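Local structure of possible prolidase (2P9B) at residues A[193-198]-A[233-238]; A[240-245]-A[384-389]. The protein is probably a hydrolase of the amidohydrolase family, acting on carbon-nitrogen bonds other than peptide bonds, and is named a possible prolidase. All coordinates share one frame; numbering follows the deposited sequence.

Interaction 1 (A[193-198]-A[233-238]); sequences QNLKAG and CDEAHQ
Leu195 reaches across from helix 184-196 to touch Glu235 and Ala236 on helix 226-238. These are two outer helices of the TIM-barrel-type fold of the amidohydrolase family, and the C-terminal turns of both meet here. The contact is small, burying 103 Å² over both sides. The nearest CA pair is Leu195 and Ala236, 7.4 Å apart.

A single methyl carries most of it. Leu195 has CG anti to its carbonyl carbon (chi1 -66°), and its CB already points at the other helix. CD1 is the leading branch. It lies 3.8 Å from the backbone O of Glu235 and 4.2 Å from CA of Ala236. The methyl therefore rests on the backbone near the C-terminal end of helix 226-238 as well as on a side chain. CD2 makes no contact with Glu235, and Leu195 also packs on Tyr239.

Glu235 presents its aliphatic part. Its CG lies anti to the backbone N (chi1 -167°), where it meets the leucine. The bend at chi2 then turns the carboxylate to another course, and OE1 forms a salt bridge with Arg188 of helix 184-196. Arg188 NH1 also pairs with Asp234 OD2, so this one guanidinium ties two acids of helix 226-238 to the neighbouring helix. Asp234 OD2 receives a weak hydrogen bond from Gln238 NE2 as well.

After Leu195 the helix soon ends in a Schellman motif at Gly198, whose phi is positive. No hydrogen bond joins the two segments. Their closest side-chain approach is Leu195 CD1 to Glu235 CG, at 3.9 Å.

Interaction 2 (A[240-245]-A[384-389]); sequences GVIVGA and SILGVD
Ile242 sends its CD1 methyl against the turn that follows helix 371-385. CD1 lies 3.9 Å from CA of Leu386 and also 3.9 Å from the backbone O of Ile385. The third neighbour is Leu386 CD2, 4.0 Å from Ile242 CD1. One methyl thus meets a backbone carbon, a carbonyl oxygen and a leucine branch.

The torsions explain the reach. Ile242 CG1 sits between the backbone N and the carbonyl carbon (chi1 57°). The chain then extends through chi2 (169°), carrying CD1 outward to the turn. Leu386 points its CB away from Ile242, yet its CD2 branch still comes back to meet CD1. Leu386 also packs on Ile74 and Ala76 of strand 68-78.

The next shell fixes both sides. Ile242 lies at the N-terminal side of strand 243-247, and its backbone is hydrogen-bonded to Ile202 beside it in the parallel sheet. Its side chain also packs on Leu285 and Arg286. Arg286 NH1 donates a hydrogen bond to Ile385 O. The turn itself is a Schellman motif. Gly387 has positive phi, and its N bonds to Ser384 O at 3.0 Å.

The contact joins the N-terminal side of a strand of the parallel sheet to the end of helix 371-385, far along the chain, and, through Leu386, to strand 68-78. All three touching residues are buried. No hydrogen bond crosses between the segments. The chemistry is apolar packing, and the carbonyl oxygen that Ile242 CD1 approaches also accepts a hydrogen bond from Arg286, so its polar need is met at least in part.

Interaction 1 and interaction 2 are neighbours along the chain and in space, with centres 13 Å apart. Helix 226-238 ends in a Schellman motif at Gly240, and the chain turns directly into strand 243-247. Ala236 O probably accepts a hydrogen bond from Val241 N at 3.0 Å. Ala236 CB packs on Val243 CG2 at 3.5 Å, and Leu195 CD2 reaches Val241 CG2 at 3.9 Å. The two contacts thus run from the outer helix layer through the sheet to the end of helix 371-385. Leu386 of interaction 2 packs on Ala76, the residue next to His77, which with His79 and Asp345 may form an empty metal site.

Interaction 1 (A[193-198]-A[233-238])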
loop_
_atom_site.group_PDB
_atom_site.type_symbol
_atom_site.label_atom_id
_atom_site.label_comp_id
_atom_site.label_asym_id
_atom_site.label_seq_id
_atom_site.Cartn_x
_atom_site.Cartn_y
_atom_site.Cartn_z
ATOM N N GLN A 193 15.057 17.169 -7.576
ATOM C CA GLN A 193 13.920 18.006 -7.941
ATOM C C GLN A 193 12.688 17.545 -7.170
ATOM O O GLN A 193 11.921 18.363 -6.666
ATOM C CB GLN A 193 13.658 17.927 -9.449
ATOM C CG GLN A 193 14.855 18.357 -10.290
ATOM C CD GLN A 193 14.577 18.359 -11.787
ATOM O OE1 GLN A 193 14.123 17.363 -12.350
ATOM N NE2 GLN A 193 14.859 19.483 -12.437
ATOM N N ASN A 194 12.500 16.232 -7.082
ATOM C CA ASN A 194 11.362 15.691 -6.355
ATOM C C ASN A 194 11.475 15.986 -4.869
ATOM O O ASN A 194 10.507 16.397 -4.242
ATOM C CB ASN A 194 11.250 14.180 -6.568
ATOM C CG ASN A 194 10.275 13.820 -7.670
ATOM O OD1 ASN A 194 9.684 14.696 -8.298
ATOM N ND2 ASN A 194 10.098 12.524 -7.904
ATOM N N LEU A 195 12.662 15.778 -4.311
ATOM C CA LEU A 195 12.882 16.033 -2.893
ATOM C C LEU A 195 12.641 17.508 -2.571
ATOM O O LEU A 195 11.976 17.840 -1.585
ATOM C CB LEU A 195 14.309 15.627 -2.506
ATOM C CG LEU A 195 14.613 14.127 -2.610
ATOM C CD1 LEU A 195 16.106 13.882 -2.444
ATOM C CD2 LEU A 195 13.824 13.378 -1.545
ATOM N N LYS A 196 13.183 18.392 -3.403
ATOM C CA LYS A 196 13.011 19.826 -3.202
ATOM C C LYS A 196 11.524 20.186 -3.224
ATOM O O LYS A 196 11.081 21.087 -2.507
ATOM C CB LYS A 196 13.767 20.601 -4.292
ATOM C CG LYS A 196 13.610 22.125 -4.223
ATOM C CD LYS A 196 14.045 22.686 -2.869
ATOM C CE LYS A 196 13.745 24.182 -2.781
ATOM N NZ LYS A 196 13.783 24.692 -1.386
ATOM N N ALA A 197 10.758 19.464 -4.039
ATOM C CA ALA A 197 9.324 19.698 -4.165
ATOM C C ALA A 197 8.526 19.186 -2.970
ATOM O O ALA A 197 7.328 19.456 -2.859
ATOM C CB ALA A 197 8.805 19.065 -5.445
ATOM N N GLY A 198 9.182 18.428 -2.093
ATOM C CA GLY A 198 8.516 17.935 -0.898
ATOM C C GLY A 198 8.023 16.499 -0.838
ATOM O O GLY A 198 7.291 16.144 0.087
ATOM N N CYS A 233 18.873 6.283 -5.231
ATOM C CA CYS A 233 18.745 5.780 -3.869
ATOM C C CYS A 233 19.649 6.509 -2.884
ATOM O O CYS A 233 19.234 6.810 -1.770
ATOM C CB CYS A 233 19.033 4.283 -3.830
ATOM S SG CYS A 233 17.738 3.309 -4.606
ATOM N N ASP A 234 20.885 6.787 -3.288
ATOM C CA ASP A 234 21.818 7.486 -2.407
ATOM C C ASP A 234 21.247 8.839 -2.002
ATOM O O ASP A 234 21.229 9.190 -0.824
ATOM C CB ASP A 234 23.165 7.688 -3.110
ATOM C CG ASP A 234 24.158 8.460 -2.259
ATOM O OD1 ASP A 234 24.518 7.969 -1.166
ATOM O OD2 ASP A 234 24.581 9.559 -2.681
ATOM N N GLU A 235 20.770 9.585 -2.990
ATOM C CA GLU A 235 20.206 10.909 -2.762
ATOM C C GLU A 235 18.940 10.865 -1.906
ATOM O O GLU A 235 18.799 11.634 -0.957
ATOM C CB GLU A 235 19.905 11.574 -4.109
ATOM C CG GLU A 235 19.607 13.059 -4.034
ATOM C CD GLU A 235 20.763 13.860 -3.463
ATOM O OE1 GLU A 235 21.925 13.577 -3.826
ATOM O OE2 GLU A 235 20.504 14.781 -2.661
ATOM N N ALA A 236 18.017 9.968 -2.236
ATOM C CA ALA A 236 16.779 9.867 -1.471
ATOM C C ALA A 236 17.049 9.491 -0.018
ATOM O O ALA A 236 16.473 10.071 0.901
ATOM C CB ALA A 236 15.859 8.836 -2.105
ATOM N N HIS A 237 17.935 8.524 0.185
ATOM C CA HIS A 237 18.259 8.053 1.527
ATOM C C HIS A 237 18.911 9.114 2.401
ATOM O O HIS A 237 18.796 9.069 3.624
ATOM C CB HIS A 237 19.140 6.810 1.431
ATOM C CG HIS A 237 18.437 5.630 0.839
ATOM N ND1 HIS A 237 19.098 4.493 0.427
ATOM C CD2 HIS A 237 17.124 5.416 0.585
ATOM C CE1 HIS A 237 18.221 3.630 -0.060
ATOM N NE2 HIS A 237 17.017 4.167 0.025
ATOM N N GLN A 238 19.592 10.064 1.772
ATOM C CA GLN A 238 20.229 11.145 2.518
ATOM C C GLN A 238 19.150 11.922 3.258
ATOM O O GLN A 238 19.407 12.525 4.300
ATOM C CB GLN A 238 20.966 12.091 1.570
ATOM C CG GLN A 238 22.336 11.620 1.144
ATOM C CD GLN A 238 23.009 12.625 0.236
ATOM O OE1 GLN A 238 22.959 13.833 0.487
ATOM N NE2 GLN A 238 23.650 12.137 -0.823
#

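Interaction 2 (A[240-245]-A[384-389])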
loop_
_atom_site.group_PDB
_atom_site.type_symbol
_atom_site.label_atom_id
_atom_site.label_comp_id
_atom_site.label_asym_id
_atom_site.label_seq_id
_atom_site.Cartn_x
_atom_site.Cartn_y
_atom_site.Cartn_z
ATOM N N GLY A 240 16.261 10.413 4.160
ATOM C CA GLY A 240 15.424 9.431 4.823
ATOM C C GLY A 240 14.168 9.054 4.061
ATOM O O GLY A 240 13.177 8.631 4.655
ATOM N N VAL A 241 14.209 9.194 2.742
ATOM C CA VAL A 241 13.062 8.866 1.911
ATOM C C VAL A 241 13.191 7.467 1.307
ATOM O O VAL A 241 14.230 7.119 0.750
ATOM C CB VAL A 241 12.901 9.916 0.792
ATOM C CG1 VAL A 241 11.812 9.493 -0.179
ATOM C CG2 VAL A 241 12.549 11.261 1.410
ATOM N N ILE A 242 12.137 6.659 1.425
ATOM C CA ILE A 242 12.177 5.306 0.876
ATOM C C ILE A 242 11.912 5.284 -0.625
ATOM O O ILE A 242 11.078 6.029 -1.143
ATOM C CB ILE A 242 11.164 4.362 1.567
ATOM C CG1 ILE A 242 9.754 4.922 1.447
ATOM C CG2 ILE A 242 11.549 4.163 3.028
ATOM C CD1 ILE A 242 8.676 3.929 1.856
ATOM N N VAL A 243 12.632 4.408 -1.313
ATOM C CA VAL A 243 12.536 4.271 -2.757
ATOM C C VAL A 243 11.915 2.944 -3.175
ATOM O O VAL A 243 12.259 1.893 -2.643
ATOM C CB VAL A 243 13.939 4.378 -3.390
ATOM C CG1 VAL A 243 13.858 4.207 -4.898
ATOM C CG2 VAL A 243 14.563 5.718 -3.026
ATOM N N GLY A 244 10.994 3.018 -4.129
ATOM C CA GLY A 244 10.348 1.832 -4.646
ATOM C C GLY A 244 10.680 1.733 -6.118
ATOM O O GLY A 244 10.826 2.748 -6.803
ATOM N N ALA A 245 10.830 0.510 -6.610
ATOM C CA ALA A 245 11.137 0.320 -8.014
ATOM C C ALA A 245 10.195 -0.723 -8.569
ATOM O O ALA A 245 10.002 -1.781 -7.981
ATOM C CB ALA A 245 12.577 -0.137 -8.186
ATOM N N SER A 384 5.833 -0.988 8.814
ATOM C CA SER A 384 7.288 -1.033 8.931
ATOM C C SER A 384 7.926 -0.720 7.584
ATOM O O SER A 384 8.878 0.052 7.496
ATOM C CB SER A 384 7.755 -2.416 9.404
ATOM O OG SER A 384 7.316 -2.678 10.723
ATOM N N ILE A 385 7.390 -1.316 6.529
ATOM C CA ILE A 385 7.927 -1.097 5.198
ATOM C C ILE A 385 7.891 0.380 4.816
ATOM O O ILE A 385 8.860 0.902 4.272
ATOM C CB ILE A 385 7.152 -1.922 4.147
ATOM C CG1 ILE A 385 7.391 -3.415 4.397
ATOM C CG2 ILE A 385 7.588 -1.532 2.743
ATOM C CD1 ILE A 385 6.567 -4.325 3.517
ATOM N N LEU A 386 6.788 1.055 5.126
ATOM C CA LEU A 386 6.646 2.473 4.792
ATOM C C LEU A 386 7.314 3.407 5.794
ATOM O O LEU A 386 7.284 4.634 5.628
ATOM C CB LEU A 386 5.167 2.841 4.662
ATOM C CG LEU A 386 4.393 2.100 3.570
ATOM C CD1 LEU A 386 2.986 2.665 3.476
ATOM C CD2 LEU A 386 5.103 2.249 2.239
ATOM N N GLY A 387 7.914 2.827 6.830
ATOM C CA GLY A 387 8.601 3.621 7.836
ATOM C C GLY A 387 7.715 4.412 8.784
ATOM O O GLY A 387 8.142 5.429 9.341
ATOM N N VAL A 388 6.486 3.951 8.989
ATOM C CA VAL A 388 5.569 4.652 9.879
ATOM C C VAL A 388 5.085 3.775 11.037
ATOM O O VAL A 388 4.103 4.101 11.699
ATOM C CB VAL A 388 4.339 5.172 9.098
ATOM C CG1 VAL A 388 4.776 6.238 8.094
ATOM C CG2 VAL A 388 3.656 4.017 8.371
ATOM N N ASP A 389 5.794 2.681 11.293
ATOM C CA ASP A 389 5.412 1.758 12.355
ATOM C C ASP A 389 5.430 2.366 13.751
ATOM O O ASP A 389 4.785 1.854 14.659
ATOM C CB ASP A 389 6.307 0.517 12.326
ATOM C CG ASP A 389 7.778 0.858 12.354
ATOM O OD1 ASP A 389 8.262 1.504 11.397
ATOM O OD2 ASP A 389 8.451 0.479 13.335
#